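Local atomic coordinates of capsid protein (Infectious hypodermal and hematopoietic necrosis virus, PDB entry 3N7X), a protein that forms, in sixty copies, the icosahedral capsid of a shrimp densovirus and binds calcium ions. Residues A[101-106]-A[222-227]; A[109-114]-A[291-296]. One frame throughout, in Å; residues are numbered along the deposited sequence.

Interaction 1. Residues A[101-106]-A[222-227]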
loop_
_atom_site.group_PDB
_atom_site.type_symbol
_atom_site.label_atom_id
_atom_site.label_comp_id
_atom_site.label_asym_id
_atom_site.label_seq_id
_atom_site.Cartn_x
_atom_site.Cartn_y
_atom_site.Cartn_z
ATOM N N MET A 101 -4.616 -22.260 -97.816
ATOM C CA MET A 101 -3.248 -22.477 -97.367
ATOM C C MET A 101 -3.026 -23.624 -96.389
ATOM O O MET A 101 -1.887 -24.051 -96.206
ATOM C CB MET A 101 -2.703 -21.198 -96.744
ATOM C CG MET A 101 -2.765 -19.997 -97.662
ATOM S SD MET A 101 -1.651 -20.162 -99.052
ATOM C CE MET A 101 -0.271 -19.274 -98.452
ATOM N N VAL A 102 -4.086 -24.119 -95.754
ATOM C CA VAL A 102 -3.931 -25.216 -94.798
ATOM C C VAL A 102 -4.710 -26.453 -95.203
ATOM O O VAL A 102 -4.688 -27.465 -94.509
ATOM C CB VAL A 102 -4.395 -24.814 -93.383
ATOM C CG1 VAL A 102 -3.545 -23.672 -92.871
ATOM C CG2 VAL A 102 -5.866 -24.424 -93.401
ATOM N N LYS A 103 -5.401 -26.350 -96.329
ATOM C CA LYS A 103 -6.206 -27.436 -96.868
ATOM C C LYS A 103 -5.446 -28.763 -96.922
ATOM O O LYS A 103 -5.923 -29.792 -96.439
ATOM C CB LYS A 103 -6.663 -27.035 -98.267
ATOM C CG LYS A 103 -7.500 -28.036 -99.026
ATOM C CD LYS A 103 -7.744 -27.452 -100.405
ATOM C CE LYS A 103 -8.539 -28.355 -101.309
ATOM N NZ LYS A 103 -8.563 -27.753 -102.671
ATOM N N SER A 104 -4.254 -28.732 -97.501
ATOM C CA SER A 104 -3.457 -29.938 -97.640
ATOM C C SER A 104 -3.082 -30.551 -96.293
ATOM O O SER A 104 -3.189 -31.766 -96.095
ATOM C CB SER A 104 -2.196 -29.630 -98.445
ATOM O OG SER A 104 -1.620 -30.825 -98.939
ATOM N N MET A 105 -2.636 -29.709 -95.369
ATOM C CA MET A 105 -2.248 -30.174 -94.049
ATOM C C MET A 105 -3.459 -30.749 -93.309
ATOM O O MET A 105 -3.365 -31.798 -92.673
ATOM C CB MET A 105 -1.632 -29.025 -93.257
ATOM C CG MET A 105 -0.708 -29.474 -92.145
ATOM S SD MET A 105 -0.112 -28.088 -91.160
ATOM C CE MET A 105 0.938 -27.296 -92.336
ATOM N N MET A 106 -4.592 -30.057 -93.392
ATOM C CA MET A 106 -5.822 -30.514 -92.752
ATOM C C MET A 106 -6.166 -31.903 -93.236
ATOM O O MET A 106 -6.369 -32.825 -92.452
ATOM C CB MET A 106 -7.002 -29.641 -93.142
ATOM C CG MET A 106 -7.075 -28.309 -92.501
ATOM S SD MET A 106 -8.525 -27.518 -93.194
ATOM C CE MET A 106 -9.856 -28.520 -92.482
ATOM N N GLY A 222 -9.989 -36.025 -90.416
ATOM C CA GLY A 222 -9.255 -35.835 -91.654
ATOM C C GLY A 222 -10.115 -35.470 -92.852
ATOM O O GLY A 222 -11.340 -35.390 -92.743
ATOM N N GLY A 223 -9.464 -35.239 -93.992
ATOM C CA GLY A 223 -10.176 -34.904 -95.213
ATOM C C GLY A 223 -10.401 -33.423 -95.428
ATOM O O GLY A 223 -10.305 -32.625 -94.496
ATOM N N GLU A 224 -10.698 -33.054 -96.669
ATOM C CA GLU A 224 -10.957 -31.660 -97.006
ATOM C C GLU A 224 -12.434 -31.380 -96.776
ATOM O O GLU A 224 -13.213 -32.288 -96.481
ATOM C CB GLU A 224 -10.667 -31.384 -98.484
ATOM C CG GLU A 224 -9.410 -32.009 -99.049
ATOM C CD GLU A 224 -9.218 -31.663 -100.524
ATOM O OE1 GLU A 224 -10.225 -31.666 -101.273
ATOM O OE2 GLU A 224 -8.067 -31.396 -100.936
ATOM N N ILE A 225 -12.812 -30.115 -96.906
ATOM C CA ILE A 225 -14.204 -29.722 -96.779
ATOM C C ILE A 225 -14.557 -29.308 -98.204
ATOM O O ILE A 225 -14.290 -28.182 -98.627
ATOM C CB ILE A 225 -14.395 -28.544 -95.792
ATOM C CG1 ILE A 225 -14.276 -29.043 -94.347
ATOM C CG2 ILE A 225 -15.781 -27.931 -95.966
ATOM C CD1 ILE A 225 -12.930 -29.568 -93.977
ATOM N N PRO A 226 -15.149 -30.236 -98.969
ATOM C CA PRO A 226 -15.551 -30.038 -100.361
ATOM C C PRO A 226 -16.616 -28.986 -100.595
ATOM O O PRO A 226 -17.205 -28.438 -99.669
ATOM C CB PRO A 226 -16.021 -31.425 -100.776
ATOM C CG PRO A 226 -16.685 -31.900 -99.529
ATOM C CD PRO A 226 -15.671 -31.519 -98.464
ATOM N N THR A 227 -16.862 -28.730 -101.867
ATOM C CA THR A 227 -17.833 -27.749 -102.291
ATOM C C THR A 227 -19.141 -28.456 -102.627
ATOM O O THR A 227 -20.175 -27.826 -102.841
ATOM C CB THR A 227 -17.315 -27.038 -103.542
ATOM O OG1 THR A 227 -18.184 -25.955 -103.863
ATOM C CG2 THR A 227 -17.271 -28.004 -104.724
HETATM O O HOH W 1 -9.991 -29.800 -103.778
#
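Gly222 approaches the helix first: its CA lies 4.2 Å from the carbonyl O of Met106, a loose contact of backbone with backbone. N of Gly223 lies equally far, 4.2 Å, from that O of Met106, too long for a hydrogen bond. Gly223 has positive phi, a conformation that a side chain would crowd and that glycine accepts, and a backbone hydrogen bond to Lys107 ties it to the next residue of helix 97-109.

Glu224 turns its carboxylate to the lysine chain. Lys103 reaches over with CG anti to the backbone N (chi1 179°) and is extended beyond it, and the two side chains cross obliquely. The touching atoms are not the charged pair: OE2 of Glu224 rests 3.1 Å from CE of Lys103, whereas NZ of Lys103 stays 4.1 Å from that same OE2, too far for a salt bridge; Lys103 NZ also has a long, weak ion pair with Glu95. A water closes the gap, accepting from Lys103 NZ at 2.7 Å and donating to Glu224 OE1 at 3.1 Å.

Ile225 supplies the apolar half. CD1 of Ile225 meets CE of Met106 at 3.6 Å, the side chains crossing at about a right angle; the bend at chi3 of Met106 (69°) places that methyl. Trp111 touches both residues, and Tyr99 OH receives the backbone N-H of Ile225.

The two segments bury 229 Å² between them. A loop after strand 220-221 is laid against the flank of a helix that leads through Gly110 into strand 111-131, probably part of the capsid protein's beta-barrel.

Interaction 2. Residues A[109-114]-A[291-296]; sequences YGWKVH and LHLEVR
The His114 ring meets Glu294 at its edge, with the carboxylate carbon CD in the ring plane. NE2 of His114 donates to OE1 of Glu294 over 2.7 Å, a bent bond (147° at the hydrogen) that reaches OE1 from above the carboxylate plane; ring and carboxylate planes stand 36° apart. At Trp111, CD1 of Leu293 lies oblique to the indole, 4.1 Å from CB of Trp111. CG of Trp111 sits between the backbone N and the carbonyl carbon (chi1 48°), and the indole turns to helix 97-109, where it packs on Met106.

The backbones run antiparallel. Lys112 and Glu294 form the hydrogen-bonded pair: N of Lys112 gives to O of Glu294 at 2.9 Å, and N of Glu294 returns to O of Lys112 at 3.0 Å. Trp111 with Val295 and Val113 with Leu293 are non-hydrogen-bonded pairs on the other face, where CG2 of Val113 packs on CD1 of Leu293 at 4.0 Å. At the Gly110 end, N of Arg296 gives a nearly straight bond to O of Gly110.

On the polar face Lys112 runs beside Glu294, pointing the same way. A water accepts from Lys112 NZ at 2.7 Å and donates to OE1 of Glu294 at 2.8 Å, while Lys112 NZ also bonds Thr217 O and Glu294 OE2 bonds Ser45 OG. OE1 is thus gripped by the imidazole and the water together, with its partner oxygen held elsewhere. These several donors, with Lys112 NZ 4.5 Å from OE1 of Glu294, would probably favour a charged carboxylate.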
loop_
_atom_site.group_PDB
_atom_site.type_symbol
_atom_site.label_atom_id
_atom_site.label_comp_id
_atom_site.label_asym_id
_atom_site.label_seq_id
_atom_site.Cartn_x
_atom_site.Cartn_y
_atom_site.Cartn_z
ATOM N N TYR A 109 -3.170 -34.538 -92.088
ATOM C CA TYR A 109 -2.838 -34.730 -90.688
ATOM C C TYR A 109 -3.933 -34.534 -89.654
ATOM O O TYR A 109 -3.743 -34.878 -88.491
ATOM C CB TYR A 109 -1.612 -33.881 -90.365
ATOM C CG TYR A 109 -0.431 -34.300 -91.215
ATOM C CD1 TYR A 109 0.249 -35.491 -90.950
ATOM C CD2 TYR A 109 -0.047 -33.558 -92.336
ATOM C CE1 TYR A 109 1.277 -35.936 -91.779
ATOM C CE2 TYR A 109 0.983 -34.001 -93.177
ATOM C CZ TYR A 109 1.636 -35.191 -92.889
ATOM O OH TYR A 109 2.638 -35.655 -93.710
ATOM N N GLY A 110 -5.074 -33.990 -90.059
ATOM C CA GLY A 110 -6.159 -33.835 -89.106
ATOM C C GLY A 110 -6.450 -32.456 -88.552
ATOM O O GLY A 110 -5.582 -31.577 -88.513
ATOM N N TRP A 111 -7.686 -32.284 -88.096
ATOM C CA TRP A 111 -8.132 -31.013 -87.553
ATOM C C TRP A 111 -9.277 -31.179 -86.554
ATOM O O TRP A 111 -9.874 -32.254 -86.443
ATOM C CB TRP A 111 -8.592 -30.107 -88.697
ATOM C CG TRP A 111 -9.523 -30.806 -89.653
ATOM C CD1 TRP A 111 -9.186 -31.418 -90.825
ATOM C CD2 TRP A 111 -10.937 -30.999 -89.492
ATOM N NE1 TRP A 111 -10.298 -31.981 -91.406
ATOM C CE2 TRP A 111 -11.387 -31.739 -90.610
ATOM C CE3 TRP A 111 -11.866 -30.622 -88.513
ATOM C CZ2 TRP A 111 -12.731 -32.107 -90.779
ATOM C CZ3 TRP A 111 -13.204 -30.989 -88.678
ATOM C CH2 TRP A 111 -13.622 -31.724 -89.806
ATOM N N LYS A 112 -9.569 -30.095 -85.836
ATOM C CA LYS A 112 -10.646 -30.044 -84.849
ATOM C C LYS A 112 -11.286 -28.681 -84.967
ATOM O O LYS A 112 -10.628 -27.715 -85.358
ATOM C CB LYS A 112 -10.125 -30.106 -83.412
ATOM C CG LYS A 112 -9.482 -31.369 -82.966
ATOM C CD LYS A 112 -9.021 -31.206 -81.529
ATOM C CE LYS A 112 -8.364 -32.476 -81.037
ATOM N NZ LYS A 112 -7.885 -32.334 -79.644
ATOM N N VAL A 113 -12.560 -28.602 -84.610
ATOM C CA VAL A 113 -13.258 -27.331 -84.592
ATOM C C VAL A 113 -13.611 -27.135 -83.127
ATOM O O VAL A 113 -14.302 -27.960 -82.523
ATOM C CB VAL A 113 -14.548 -27.350 -85.419
ATOM C CG1 VAL A 113 -15.278 -26.023 -85.252
ATOM C CG2 VAL A 113 -14.220 -27.581 -86.880
ATOM N N HIS A 114 -13.113 -26.054 -82.543
ATOM C CA HIS A 114 -13.376 -25.765 -81.145
ATOM C C HIS A 114 -14.697 -25.052 -80.961
ATOM O O HIS A 114 -15.612 -25.567 -80.325
ATOM C CB HIS A 114 -12.247 -24.913 -80.567
ATOM C CG HIS A 114 -10.972 -25.669 -80.370
ATOM N ND1 HIS A 114 -10.804 -26.589 -79.356
ATOM C CD2 HIS A 114 -9.826 -25.693 -81.091
ATOM C CE1 HIS A 114 -9.612 -27.148 -79.464
ATOM N NE2 HIS A 114 -8.999 -26.624 -80.509
ATOM N N LEU A 291 -15.055 -19.018 -86.766
ATOM C CA LEU A 291 -14.797 -20.418 -86.484
ATOM C C LEU A 291 -13.340 -20.570 -86.072
ATOM O O LEU A 291 -12.441 -20.004 -86.702
ATOM C CB LEU A 291 -15.094 -21.285 -87.706
ATOM C CG LEU A 291 -14.811 -22.781 -87.499
ATOM C CD1 LEU A 291 -15.753 -23.612 -88.355
ATOM C CD2 LEU A 291 -13.351 -23.087 -87.831
ATOM N N HIS A 292 -13.119 -21.319 -84.995
ATOM C CA HIS A 292 -11.777 -21.565 -84.485
ATOM C C HIS A 292 -11.372 -22.979 -84.865
ATOM O O HIS A 292 -11.942 -23.959 -84.378
ATOM C CB HIS A 292 -11.728 -21.390 -82.963
ATOM C CG HIS A 292 -12.033 -19.995 -82.509
ATOM N ND1 HIS A 292 -11.339 -18.892 -82.968
ATOM C CD2 HIS A 292 -12.967 -19.519 -81.649
ATOM C CE1 HIS A 292 -11.832 -17.799 -82.412
ATOM N NE2 HIS A 292 -12.820 -18.151 -81.608
ATOM N N LEU A 293 -10.384 -23.070 -85.747
ATOM C CA LEU A 293 -9.896 -24.348 -86.225
ATOM C C LEU A 293 -8.517 -24.661 -85.667
ATOM O O LEU A 293 -7.696 -23.765 -85.463
ATOM C CB LEU A 293 -9.822 -24.323 -87.748
ATOM C CG LEU A 293 -9.497 -25.651 -88.431
ATOM C CD1 LEU A 293 -10.716 -26.556 -88.395
ATOM C CD2 LEU A 293 -9.083 -25.395 -89.866
ATOM N N GLU A 294 -8.273 -25.937 -85.400
ATOM C CA GLU A 294 -6.973 -26.366 -84.914
ATOM C C GLU A 294 -6.524 -27.445 -85.880
ATOM O O GLU A 294 -7.249 -28.406 -86.144
ATOM C CB GLU A 294 -7.046 -26.920 -83.487
ATOM C CG GLU A 294 -5.705 -27.463 -82.991
ATOM C CD GLU A 294 -5.709 -27.873 -81.519
ATOM O OE1 GLU A 294 -6.798 -28.123 -80.956
ATOM O OE2 GLU A 294 -4.609 -27.958 -80.924
ATOM N N VAL A 295 -5.335 -27.265 -86.434
ATOM C CA VAL A 295 -4.803 -28.214 -87.387
ATOM C C VAL A 295 -3.526 -28.832 -86.864
ATOM O O VAL A 295 -2.649 -28.164 -86.312
ATOM C CB VAL A 295 -4.513 -27.550 -88.742
ATOM C CG1 VAL A 295 -3.977 -28.583 -89.718
ATOM C CG2 VAL A 295 -5.777 -26.910 -89.285
ATOM N N ARG A 296 -3.441 -30.133 -87.066
ATOM C CA ARG A 296 -2.323 -30.938 -86.639
ATOM C C ARG A 296 -1.139 -30.760 -87.609
ATOM O O ARG A 296 -1.327 -30.679 -88.824
ATOM C CB ARG A 296 -2.831 -32.375 -86.593
ATOM C CG ARG A 296 -1.928 -33.371 -85.994
ATOM C CD ARG A 296 -1.742 -33.219 -84.505
ATOM N NE ARG A 296 -0.717 -34.191 -84.166
ATOM C CZ ARG A 296 -0.960 -35.470 -83.918
ATOM N NH1 ARG A 296 -2.203 -35.928 -83.933
ATOM N NH2 ARG A 296 0.049 -36.309 -83.749
HETATM O O HOH W 2 -6.579 -30.093 -78.971
#

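In the fold
Of the four segments, that on helix 97-109 comes first from the N terminus; the helix passes through Gly110 into strand 111-131, so the first segments of both interactions are chain neighbours. Interaction 1 closes a loop with 115 residues between its segments, from 101-106 to 222-227; interaction 2 closes a longer one, with 176 between, from 109-114 to 291-296. The segments alternate, so the two closures cross. Their centres are 10 Å apart, and they touch directly: Trp111 NE1 lies 3.2 Å from Gly223 O, a probable hydrogen bond, and Met106 packs on Trp111 and Val295. Helix, loop and paired strands are thereby joined on one side of the chain's centre.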